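PDB 2XQ0: leucine aminopeptidase 2 from Saccharomyces cerevisiae, which removes N-terminal residues from peptides, preferring di- and tripeptides, as a zinc-dependent aminopeptidase, and shows low epoxide hydrolase activity in vitro. Local coordinates for residues T224-P229 against T261-V266; C235-E240 against H291-I296; D411-H416 against D433-F438. All blocks are in the same frame, centred on the assembly; numbering follows the deposited sequence.

Interactions 1 and 2 are neighbours, their centres 12 Å apart, and their segments alternate along the chain: 224-229, 235-240, 261-266, 291-296. Strand 223-227 leads directly into helix 229-239, whose Cys235 and Phe239 pack on the sheet of interaction 1; Val266 CG2 lies 3.6 Å from Phe239 CE2. The loop of interaction 2 then enters helix 297-311, which carries His301 and His305 of the zinc site and the proton acceptor Glu302. Helix 229-239 thus packs on the strand pair and also contacts the loop before the zinc-binding helix. Interaction 3 comes later in the chain, with its centre 35 Å from the other two, and joins helices 407-420 and 428-438 away from the annotated sites.

Interaction 1 (T224-P229 against T261-V266); sequences TVYTEP and TYDILV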
loop_
_atom_site.group_PDB
_atom_site.type_symbol
_atom_site.label_atom_id
_atom_site.label_comp_id
_atom_site.label_asym_id
_atom_site.label_seq_id
_atom_site.Cartn_x
_atom_site.Cartn_y
_atom_site.Cartn_z
ATOM N N THR A 224 16.459 5.677 -10.647
ATOM C CA THR A 224 17.600 5.297 -9.841
ATOM C C THR A 224 17.082 4.483 -8.683
ATOM O O THR A 224 16.017 4.769 -8.161
ATOM C CB THR A 224 18.277 6.548 -9.291
ATOM O OG1 THR A 224 18.617 7.423 -10.383
ATOM C CG2 THR A 224 19.515 6.192 -8.492
ATOM N N VAL A 225 17.819 3.468 -8.269
ATOM C CA VAL A 225 17.447 2.773 -7.040
ATOM C C VAL A 225 18.366 3.170 -5.877
ATOM O O VAL A 225 19.570 3.369 -6.073
ATOM C CB VAL A 225 17.414 1.237 -7.228
ATOM C CG1 VAL A 225 18.804 0.696 -7.603
ATOM C CG2 VAL A 225 16.901 0.554 -5.951
ATOM N N TYR A 226 17.784 3.304 -4.683
ATOM C CA TYR A 226 18.505 3.651 -3.460
ATOM C C TYR A 226 18.361 2.498 -2.478
ATOM O O TYR A 226 17.294 1.925 -2.369
ATOM C CB TYR A 226 17.936 4.929 -2.839
ATOM C CG TYR A 226 18.193 6.159 -3.660
ATOM C CD1 TYR A 226 19.304 6.951 -3.413
ATOM C CD2 TYR A 226 17.326 6.535 -4.690
ATOM C CE1 TYR A 226 19.561 8.079 -4.169
ATOM C CE2 TYR A 226 17.574 7.671 -5.451
ATOM C CZ TYR A 226 18.697 8.434 -5.181
ATOM O OH TYR A 226 18.974 9.565 -5.922
ATOM N N THR A 227 19.443 2.125 -1.799
ATOM C CA THR A 227 19.369 1.090 -0.775
ATOM C C THR A 227 20.690 0.987 -0.028
ATOM O O THR A 227 21.607 1.764 -0.280
ATOM C CB THR A 227 18.978 -0.299 -1.337
ATOM O OG1 THR A 227 18.748 -1.214 -0.252
ATOM C CG2 THR A 227 20.056 -0.848 -2.243
ATOM N N GLU A 228 20.779 0.035 0.894
ATOM C CA GLU A 228 22.035 -0.193 1.604
ATOM C C GLU A 228 23.064 -0.790 0.650
ATOM O O GLU A 228 22.736 -1.668 -0.169
ATOM C CB GLU A 228 21.805 -1.090 2.825
ATOM C CG GLU A 228 20.895 -0.469 3.897
ATOM C CD GLU A 228 20.420 -1.477 4.944
ATOM O OE1 GLU A 228 19.366 -2.118 4.716
ATOM O OE2 GLU A 228 21.095 -1.624 5.990
ATOM N N PRO A 229 24.318 -0.317 0.737
ATOM C CA PRO A 229 25.361 -0.783 -0.189
ATOM C C PRO A 229 25.377 -2.306 -0.399
ATOM O O PRO A 229 25.532 -2.756 -1.538
ATOM C CB PRO A 229 26.653 -0.304 0.473
ATOM C CG PRO A 229 26.225 0.948 1.238
ATOM C CD PRO A 229 24.830 0.654 1.726
ATOM N N THR A 261 11.538 12.197 -12.472
ATOM C CA THR A 261 12.196 10.930 -12.224
ATOM C C THR A 261 11.197 9.954 -11.625
ATOM O O THR A 261 10.189 10.361 -11.047
ATOM C CB THR A 261 13.352 11.103 -11.246
ATOM O OG1 THR A 261 12.848 11.663 -10.027
ATOM C CG2 THR A 261 14.410 12.039 -11.838
ATOM N N TYR A 262 11.469 8.670 -11.810
ATOM C CA TYR A 262 10.789 7.617 -11.066
ATOM C C TYR A 262 11.832 6.764 -10.334
ATOM O O TYR A 262 12.460 5.877 -10.928
ATOM C CB TYR A 262 9.930 6.729 -11.966
ATOM C CG TYR A 262 9.184 5.724 -11.120
ATOM C CD1 TYR A 262 7.987 6.072 -10.490
ATOM C CD2 TYR A 262 9.715 4.473 -10.863
ATOM C CE1 TYR A 262 7.316 5.156 -9.685
ATOM C CE2 TYR A 262 9.052 3.553 -10.047
ATOM C CZ TYR A 262 7.862 3.901 -9.467
ATOM O OH TYR A 262 7.217 2.992 -8.653
ATOM N N ASP A 263 12.026 7.039 -9.047
ATOM C CA ASP A 263 13.080 6.379 -8.291
ATOM C C ASP A 263 12.469 5.412 -7.299
ATOM O O ASP A 263 11.309 5.548 -6.934
ATOM C CB ASP A 263 13.919 7.415 -7.541
ATOM C CG ASP A 263 14.740 8.291 -8.475
ATOM O OD1 ASP A 263 14.934 7.926 -9.665
ATOM O OD2 ASP A 263 15.218 9.338 -8.001
ATOM N N ILE A 264 13.265 4.438 -6.867
ATOM C CA ILE A 264 12.824 3.441 -5.900
ATOM C C ILE A 264 13.788 3.364 -4.709
ATOM O O ILE A 264 14.991 3.240 -4.898
ATOM C CB ILE A 264 12.720 2.067 -6.565
ATOM C CG1 ILE A 264 11.740 2.126 -7.739
ATOM C CG2 ILE A 264 12.321 0.970 -5.523
ATOM C CD1 ILE A 264 11.788 0.910 -8.634
ATOM N N LEU A 265 13.254 3.455 -3.488
ATOM C CA LEU A 265 14.027 3.197 -2.276
ATOM C C LEU A 265 13.723 1.788 -1.810
ATOM O O LEU A 265 12.579 1.491 -1.491
ATOM C CB LEU A 265 13.634 4.174 -1.149
ATOM C CG LEU A 265 14.193 3.837 0.239
ATOM C CD1 LEU A 265 15.688 3.959 0.243
ATOM C CD2 LEU A 265 13.586 4.740 1.344
ATOM N N VAL A 266 14.730 0.911 -1.783
ATOM C CA VAL A 266 14.519 -0.439 -1.279
ATOM C C VAL A 266 14.867 -0.401 0.190
ATOM O O VAL A 266 16.034 -0.263 0.565
ATOM C CB VAL A 266 15.344 -1.515 -2.025
ATOM C CG1 VAL A 266 15.190 -2.852 -1.331
ATOM C CG2 VAL A 266 14.880 -1.626 -3.492
HETATM O O HOH W 1 16.618 9.088 -11.135
HETATM O O HOH W 2 17.541 10.287 -8.363
#
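Thr224 and Asp263 stand side by side at the start of a parallel strand pair, strands 223-227 and 264-266, which a beta-alpha-beta crossover connects through helices 229-239 and 243-253. Asp263 extends the backbone ladder with its side chain: OD1 accepts from Thr224 N at 2.9 Å, the donor lying 46° above the carboxylate plane, and one water joins OD1 to Thr224 OG1. The other oxygen, OD2, sits at the edge of the Tyr226 ring, 3.9 Å from CE2, with ring and carboxylate planes 58° apart; a second water links it to Tyr226 OH. An aspartate suits this place because its two oxygens serve two neighbours. Between these strands the ladder runs from Ile264 N to Thr224 O, Tyr226 N to Ile264 O and Val266 N to Tyr226 O. Beta-branched Val225 and Ile264 share the sheet face on which Cys235 and Ile299 pack, and Val225 CG2 crosses toward Val266 CG2 at 3.9 Å. On the other face, Leu265 CD1 comes 3.9 Å from Tyr226 CB. Thr227 lies alongside Val266 and, with OG1 anti to its backbone N (chi1 -172°), donates from OG1 to Val266 O at 3.0 Å.

Interaction 2 (C235-E240 against H291-I296); sequences CQWEFE and HDRSNI
Arg293 lays its guanidinium flat on the Trp237 indole, the two planes 18° apart, in a cation-pi stack with Arg293 CZ 3.7 Å from the centroid of the six-membered ring of Trp237. The side chains cross at about a right angle, and Arg293 CD adds a CH-pi contact over the same ring. Trp237 is exposed, and its broad, electron-rich indole gives a flat cation a surface to lie on.

Hydrogen bonds fix the guanidinium's rotation. NE and NH2 of Arg293 grip the same acceptor side-on, Trp237 O, at 2.9 and 2.7 Å, with the oxygen close to the guanidinium plane. Glu238 works in the reverse sense, its carboxylate collecting backbone N-H groups of the loop: OE1 takes His291 N at 2.9 Å on the syn side, and OE2 takes Arg293 N at 2.9 Å from above the plane and also Ala290 N. The bend at chi2 (90°) turns CD toward the loop. Helix 229-239 is thereby tied to the loop that leads into helix 297-311, the zinc-binding HExxH helix; within that loop Asp292 OD1 accepts from Ser294 N in an Asx turn.

Water bridges Glu238 OE2 to Asn295 N, and another joins Glu240 OE2 to Arg293 NH2, charges that lie 4.1 Å apart.

The apolar part is small: Ile296 CG2 meets the edge of the Phe239 ring, 4.1 Å from CD1.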
loop_
_atom_site.group_PDB
_atom_site.type_symbol
_atom_site.label_atom_id
_atom_site.label_comp_id
_atom_site.label_asym_id
_atom_site.label_seq_id
_atom_site.Cartn_x
_atom_site.Cartn_y
_atom_site.Cartn_z
ATOM N N CYS A 235 19.649 -5.138 -6.147
ATOM C CA CYS A 235 18.460 -4.329 -6.423
ATOM C C CYS A 235 18.515 -3.800 -7.842
ATOM O O CYS A 235 17.529 -3.819 -8.559
ATOM C CB CYS A 235 18.388 -3.161 -5.445
ATOM S SG CYS A 235 17.970 -3.678 -3.775
ATOM N N GLN A 236 19.691 -3.335 -8.250
ATOM C CA GLN A 236 19.858 -2.800 -9.599
ATOM C C GLN A 236 19.504 -3.845 -10.643
ATOM O O GLN A 236 18.800 -3.563 -11.626
ATOM C CB GLN A 236 21.281 -2.267 -9.804
ATOM C CG GLN A 236 21.485 -1.551 -11.129
ATOM C CD GLN A 236 22.926 -1.155 -11.360
ATOM O OE1 GLN A 236 23.840 -1.742 -10.789
ATOM N NE2 GLN A 236 23.134 -0.153 -12.192
ATOM N N TRP A 237 19.972 -5.070 -10.432
ATOM C CA TRP A 237 19.710 -6.116 -11.405
ATOM C C TRP A 237 18.215 -6.418 -11.451
ATOM O O TRP A 237 17.661 -6.675 -12.507
ATOM C CB TRP A 237 20.499 -7.392 -11.076
ATOM C CG TRP A 237 20.286 -8.473 -12.098
ATOM C CD1 TRP A 237 21.012 -8.675 -13.238
ATOM C CD2 TRP A 237 19.278 -9.489 -12.076
ATOM N NE1 TRP A 237 20.513 -9.757 -13.930
ATOM C CE2 TRP A 237 19.453 -10.279 -13.233
ATOM C CE3 TRP A 237 18.249 -9.817 -11.185
ATOM C CZ2 TRP A 237 18.629 -11.364 -13.528
ATOM C CZ3 TRP A 237 17.429 -10.897 -11.480
ATOM C CH2 TRP A 237 17.630 -11.661 -12.643
ATOM N N GLU A 238 17.559 -6.368 -10.301
ATOM C CA GLU A 238 16.163 -6.793 -10.234
ATOM C C GLU A 238 15.250 -5.837 -11.002
ATOM O O GLU A 238 14.232 -6.257 -11.548
ATOM C CB GLU A 238 15.694 -6.940 -8.785
ATOM C CG GLU A 238 14.449 -7.822 -8.600
ATOM C CD GLU A 238 14.801 -9.305 -8.373
ATOM O OE1 GLU A 238 15.990 -9.608 -8.163
ATOM O OE2 GLU A 238 13.887 -10.157 -8.391
ATOM N N PHE A 239 15.638 -4.564 -11.081
ATOM C CA PHE A 239 14.753 -3.523 -11.604
ATOM C C PHE A 239 15.172 -2.991 -12.964
ATOM O O PHE A 239 14.357 -2.412 -13.686
ATOM C CB PHE A 239 14.713 -2.332 -10.637
ATOM C CG PHE A 239 14.091 -2.645 -9.308
ATOM C CD1 PHE A 239 12.930 -3.396 -9.228
ATOM C CD2 PHE A 239 14.645 -2.156 -8.141
ATOM C CE1 PHE A 239 12.354 -3.679 -7.998
ATOM C CE2 PHE A 239 14.068 -2.428 -6.918
ATOM C CZ PHE A 239 12.926 -3.198 -6.847
ATOM N N GLU A 240 16.450 -3.146 -13.295
ATOM C CA GLU A 240 17.030 -2.383 -14.415
ATOM C C GLU A 240 16.543 -2.856 -15.772
ATOM O O GLU A 240 16.733 -2.159 -16.769
ATOM C CB GLU A 240 18.563 -2.452 -14.418
ATOM C CG GLU A 240 19.087 -3.823 -14.787
ATOM C CD GLU A 240 20.610 -3.963 -14.630
ATOM O OE1 GLU A 240 21.329 -2.947 -14.457
ATOM O OE2 GLU A 240 21.088 -5.109 -14.676
ATOM N N HIS A 291 15.861 -12.304 -7.035
ATOM C CA HIS A 291 17.003 -12.704 -7.865
ATOM C C HIS A 291 16.614 -13.283 -9.223
ATOM O O HIS A 291 17.480 -13.707 -9.982
ATOM C CB HIS A 291 17.945 -13.666 -7.114
ATOM C CG HIS A 291 18.541 -13.073 -5.873
ATOM N ND1 HIS A 291 17.986 -13.249 -4.622
ATOM C CD2 HIS A 291 19.623 -12.281 -5.695
ATOM C CE1 HIS A 291 18.709 -12.601 -3.725
ATOM N NE2 HIS A 291 19.707 -12.003 -4.349
ATOM N N ASP A 292 15.324 -13.280 -9.536
ATOM C CA ASP A 292 14.866 -13.747 -10.846
ATOM C C ASP A 292 13.891 -12.774 -11.511
ATOM O O ASP A 292 13.512 -12.961 -12.670
ATOM C CB ASP A 292 14.215 -15.123 -10.724
ATOM C CG ASP A 292 13.007 -15.110 -9.815
ATOM O OD1 ASP A 292 12.617 -14.016 -9.360
ATOM O OD2 ASP A 292 12.447 -16.194 -9.556
ATOM N N ARG A 293 13.486 -11.747 -10.765
ATOM C CA ARG A 293 12.548 -10.731 -11.244
ATOM C C ARG A 293 11.077 -11.144 -11.216
ATOM O O ARG A 293 10.287 -10.667 -12.029
ATOM C CB ARG A 293 12.938 -10.235 -12.635
ATOM C CG ARG A 293 14.256 -9.515 -12.642
ATOM C CD ARG A 293 14.805 -9.324 -14.034
ATOM N NE ARG A 293 16.064 -8.588 -13.999
ATOM C CZ ARG A 293 16.900 -8.494 -15.025
ATOM N NH1 ARG A 293 16.624 -9.112 -16.168
ATOM N NH2 ARG A 293 18.017 -7.794 -14.910
ATOM N N SER A 294 10.706 -11.988 -10.254
ATOM C CA SER A 294 9.336 -12.499 -10.136
ATOM C C SER A 294 8.319 -11.525 -9.552
ATOM O O SER A 294 7.138 -11.583 -9.905
ATOM C CB SER A 294 9.319 -13.757 -9.270
ATOM O OG SER A 294 10.278 -14.697 -9.704
ATOM N N ASN A 295 8.765 -10.643 -8.660
ATOM C CA ASN A 295 7.855 -9.855 -7.836
ATOM C C ASN A 295 7.661 -8.398 -8.230
ATOM O O ASN A 295 7.198 -7.593 -7.420
ATOM C CB ASN A 295 8.323 -9.880 -6.384
ATOM C CG ASN A 295 8.279 -11.252 -5.795
ATOM O OD1 ASN A 295 7.538 -12.116 -6.275
ATOM N ND2 ASN A 295 9.075 -11.477 -4.747
ATOM N N ILE A 296 8.007 -8.041 -9.452
ATOM C CA ILE A 296 8.085 -6.618 -9.774
ATOM C C ILE A 296 6.745 -5.900 -10.017
ATOM O O ILE A 296 6.709 -4.669 -10.127
ATOM C CB ILE A 296 9.076 -6.357 -10.918
ATOM C CG1 ILE A 296 8.827 -7.326 -12.067
ATOM C CG2 ILE A 296 10.513 -6.498 -10.414
ATOM C CD1 ILE A 296 9.882 -7.257 -13.129
HETATM O O HOH W 3 11.348 -9.825 -8.254
HETATM O O HOH W 4 20.152 -7.040 -16.717
#

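Interaction 3 (D411-H416 against D433-F438); sequences DPFIRH and DTLYEF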
loop_
_atom_site.group_PDB
_atom_site.type_symbol
_atom_site.label_atom_id
_atom_site.label_comp_id
_atom_site.label_asym_id
_atom_site.label_seq_id
_atom_site.Cartn_x
_atom_site.Cartn_y
_atom_site.Cartn_z
ATOM N N ASP A 411 -10.469 3.662 -22.753
ATOM C CA ASP A 411 -9.221 4.398 -22.597
ATOM C C ASP A 411 -9.356 5.910 -22.823
ATOM O O ASP A 411 -8.677 6.697 -22.153
ATOM C CB ASP A 411 -8.107 3.790 -23.455
ATOM C CG ASP A 411 -7.565 2.484 -22.868
ATOM O OD1 ASP A 411 -8.183 1.967 -21.909
ATOM O OD2 ASP A 411 -6.526 1.977 -23.360
ATOM N N PRO A 412 -10.232 6.327 -23.752
ATOM C CA PRO A 412 -10.464 7.772 -23.902
ATOM C C PRO A 412 -11.036 8.395 -22.631
ATOM O O PRO A 412 -10.657 9.511 -22.269
ATOM C CB PRO A 412 -11.493 7.842 -25.027
ATOM C CG PRO A 412 -11.208 6.627 -25.847
ATOM C CD PRO A 412 -10.841 5.562 -24.855
ATOM N N PHE A 413 -11.939 7.687 -21.962
ATOM C CA PHE A 413 -12.447 8.163 -20.674
ATOM C C PHE A 413 -11.330 8.266 -19.622
ATOM O O PHE A 413 -11.229 9.251 -18.895
ATOM C CB PHE A 413 -13.558 7.268 -20.134
ATOM C CG PHE A 413 -13.947 7.599 -18.712
ATOM C CD1 PHE A 413 -14.671 8.751 -18.429
ATOM C CD2 PHE A 413 -13.556 6.778 -17.656
ATOM C CE1 PHE A 413 -15.014 9.076 -17.115
ATOM C CE2 PHE A 413 -13.896 7.090 -16.347
ATOM C CZ PHE A 413 -14.639 8.248 -16.080
ATOM N N ILE A 414 -10.511 7.228 -19.531
ATOM C CA ILE A 414 -9.406 7.203 -18.575
ATOM C C ILE A 414 -8.517 8.445 -18.728
ATOM O O ILE A 414 -8.184 9.122 -17.752
ATOM C CB ILE A 414 -8.582 5.928 -18.775
ATOM C CG1 ILE A 414 -9.417 4.706 -18.387
ATOM C CG2 ILE A 414 -7.284 5.974 -17.992
ATOM C CD1 ILE A 414 -8.659 3.398 -18.570
ATOM N N ARG A 415 -8.144 8.753 -19.962
ATOM C CA ARG A 415 -7.342 9.941 -20.217
ATOM C C ARG A 415 -8.089 11.214 -19.831
ATOM O O ARG A 415 -7.490 12.154 -19.315
ATOM C CB ARG A 415 -6.954 10.012 -21.690
ATOM C CG ARG A 415 -5.803 9.095 -22.037
ATOM C CD ARG A 415 -5.906 8.607 -23.464
ATOM N NE ARG A 415 -5.190 7.348 -23.611
ATOM C CZ ARG A 415 -5.333 6.528 -24.639
ATOM N NH1 ARG A 415 -4.632 5.401 -24.681
ATOM N NH2 ARG A 415 -6.170 6.838 -25.620
ATOM N N HIS A 416 -9.390 11.253 -20.106
ATOM C CA HIS A 416 -10.179 12.451 -19.840
ATOM C C HIS A 416 -10.243 12.676 -18.340
ATOM O O HIS A 416 -10.004 13.786 -17.846
ATOM C CB HIS A 416 -11.592 12.287 -20.403
ATOM C CG HIS A 416 -12.488 13.448 -20.123
ATOM N ND1 HIS A 416 -13.413 13.446 -19.104
ATOM C CD2 HIS A 416 -12.592 14.657 -20.723
ATOM C CE1 HIS A 416 -14.056 14.600 -19.091
ATOM N NE2 HIS A 416 -13.575 15.352 -20.062
ATOM N N ASP A 433 -20.330 11.851 -12.211
ATOM C CA ASP A 433 -20.666 12.952 -13.118
ATOM C C ASP A 433 -19.776 12.933 -14.357
ATOM O O ASP A 433 -20.240 13.149 -15.464
ATOM C CB ASP A 433 -20.467 14.308 -12.437
ATOM C CG ASP A 433 -21.343 14.491 -11.227
ATOM O OD1 ASP A 433 -22.371 13.807 -11.136
ATOM O OD2 ASP A 433 -21.005 15.334 -10.372
ATOM N N THR A 434 -18.482 12.745 -14.154
ATOM C CA THR A 434 -17.537 12.776 -15.259
ATOM C C THR A 434 -17.795 11.622 -16.223
ATOM O O THR A 434 -17.722 11.778 -17.452
ATOM C CB THR A 434 -16.096 12.688 -14.746
ATOM O OG1 THR A 434 -15.851 13.781 -13.845
ATOM C CG2 THR A 434 -15.119 12.742 -15.924
ATOM N N LEU A 435 -18.088 10.457 -15.657
ATOM C CA LEU A 435 -18.364 9.287 -16.462
ATOM C C LEU A 435 -19.582 9.596 -17.319
ATOM O O LEU A 435 -19.575 9.365 -18.529
ATOM C CB LEU A 435 -18.569 8.056 -15.564
ATOM C CG LEU A 435 -18.781 6.670 -16.186
ATOM C CD1 LEU A 435 -17.543 6.176 -16.941
ATOM C CD2 LEU A 435 -19.162 5.684 -15.105
ATOM N N TYR A 436 -20.621 10.156 -16.702
ATOM C CA TYR A 436 -21.852 10.458 -17.437
ATOM C C TYR A 436 -21.677 11.572 -18.479
ATOM O O TYR A 436 -22.199 11.471 -19.577
ATOM C CB TYR A 436 -23.015 10.774 -16.492
ATOM C CG TYR A 436 -23.797 9.556 -16.039
ATOM C CD1 TYR A 436 -23.328 8.736 -15.018
ATOM C CD2 TYR A 436 -25.012 9.231 -16.633
ATOM C CE1 TYR A 436 -24.052 7.628 -14.602
ATOM C CE2 TYR A 436 -25.739 8.123 -16.232
ATOM C CZ TYR A 436 -25.256 7.326 -15.220
ATOM O OH TYR A 436 -25.987 6.235 -14.816
ATOM N N GLU A 437 -20.929 12.619 -18.148
ATOM C CA GLU A 437 -20.692 13.677 -19.126
ATOM C C GLU A 437 -19.907 13.151 -20.337
ATOM O O GLU A 437 -20.101 13.614 -21.465
ATOM C CB GLU A 437 -19.957 14.861 -18.494
ATOM C CG GLU A 437 -20.693 15.520 -17.341
ATOM C CD GLU A 437 -19.759 16.305 -16.427
ATOM O OE1 GLU A 437 -18.521 16.212 -16.604
ATOM O OE2 GLU A 437 -20.266 17.008 -15.524
ATOM N N PHE A 438 -19.029 12.179 -20.103
ATOM C CA PHE A 438 -18.153 11.689 -21.161
ATOM C C PHE A 438 -18.863 10.774 -22.170
ATOM O O PHE A 438 -18.522 10.762 -23.354
ATOM C CB PHE A 438 -16.917 10.989 -20.580
ATOM C CG PHE A 438 -15.867 10.704 -21.602
ATOM C CD1 PHE A 438 -15.023 11.710 -22.042
ATOM C CD2 PHE A 438 -15.746 9.449 -22.151
ATOM C CE1 PHE A 438 -14.054 11.460 -23.008
ATOM C CE2 PHE A 438 -14.782 9.187 -23.123
ATOM C CZ PHE A 438 -13.939 10.198 -23.549
#
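Phe438 has Phe413 CA over one face, 3.9 Å from its centroid and offset toward the rim, while Phe413 turns its own ring edge toward that face in an offset edge-to-face pair with planes 60° apart. One face of the Phe413 ring is covered over its centre by Leu435 CD1, a CH-pi contact at 3.7 Å from the centroid. His416 completes the aromatic cluster: its ring carries the rim of Phe438 over one face, Phe438 CD1 lying 3.6 Å from His416 CG, and has Thr434 CG2 at its edge.

Phe438 CG is anti to the backbone N (chi1 -169°), and the ring beyond it reaches across to helix 407-420, where Phe438 CZ meets Pro412 CB at 3.7 Å. Pro412 has no N-H to give to the preceding turn, consistent with the kink of the helix here. An alanine in place of Phe438 would probably open a gap over the Pro412 and Phe413 backbone and leave the His416 ring without its aromatic neighbour.

The segment axes run at 129° and approach to 10.6 Å, a spacing that large rings can fill in this helical part of the catalytic domain. Trp326 of helix 321-339 touches Phe413 as well, and Thr434 OG1 is hydrogen-bonded to Lys420 NZ. Between the two segments the join is aromatic, CH-pi and apolar, so it depends on fit of shapes rather than on directed polar bonds.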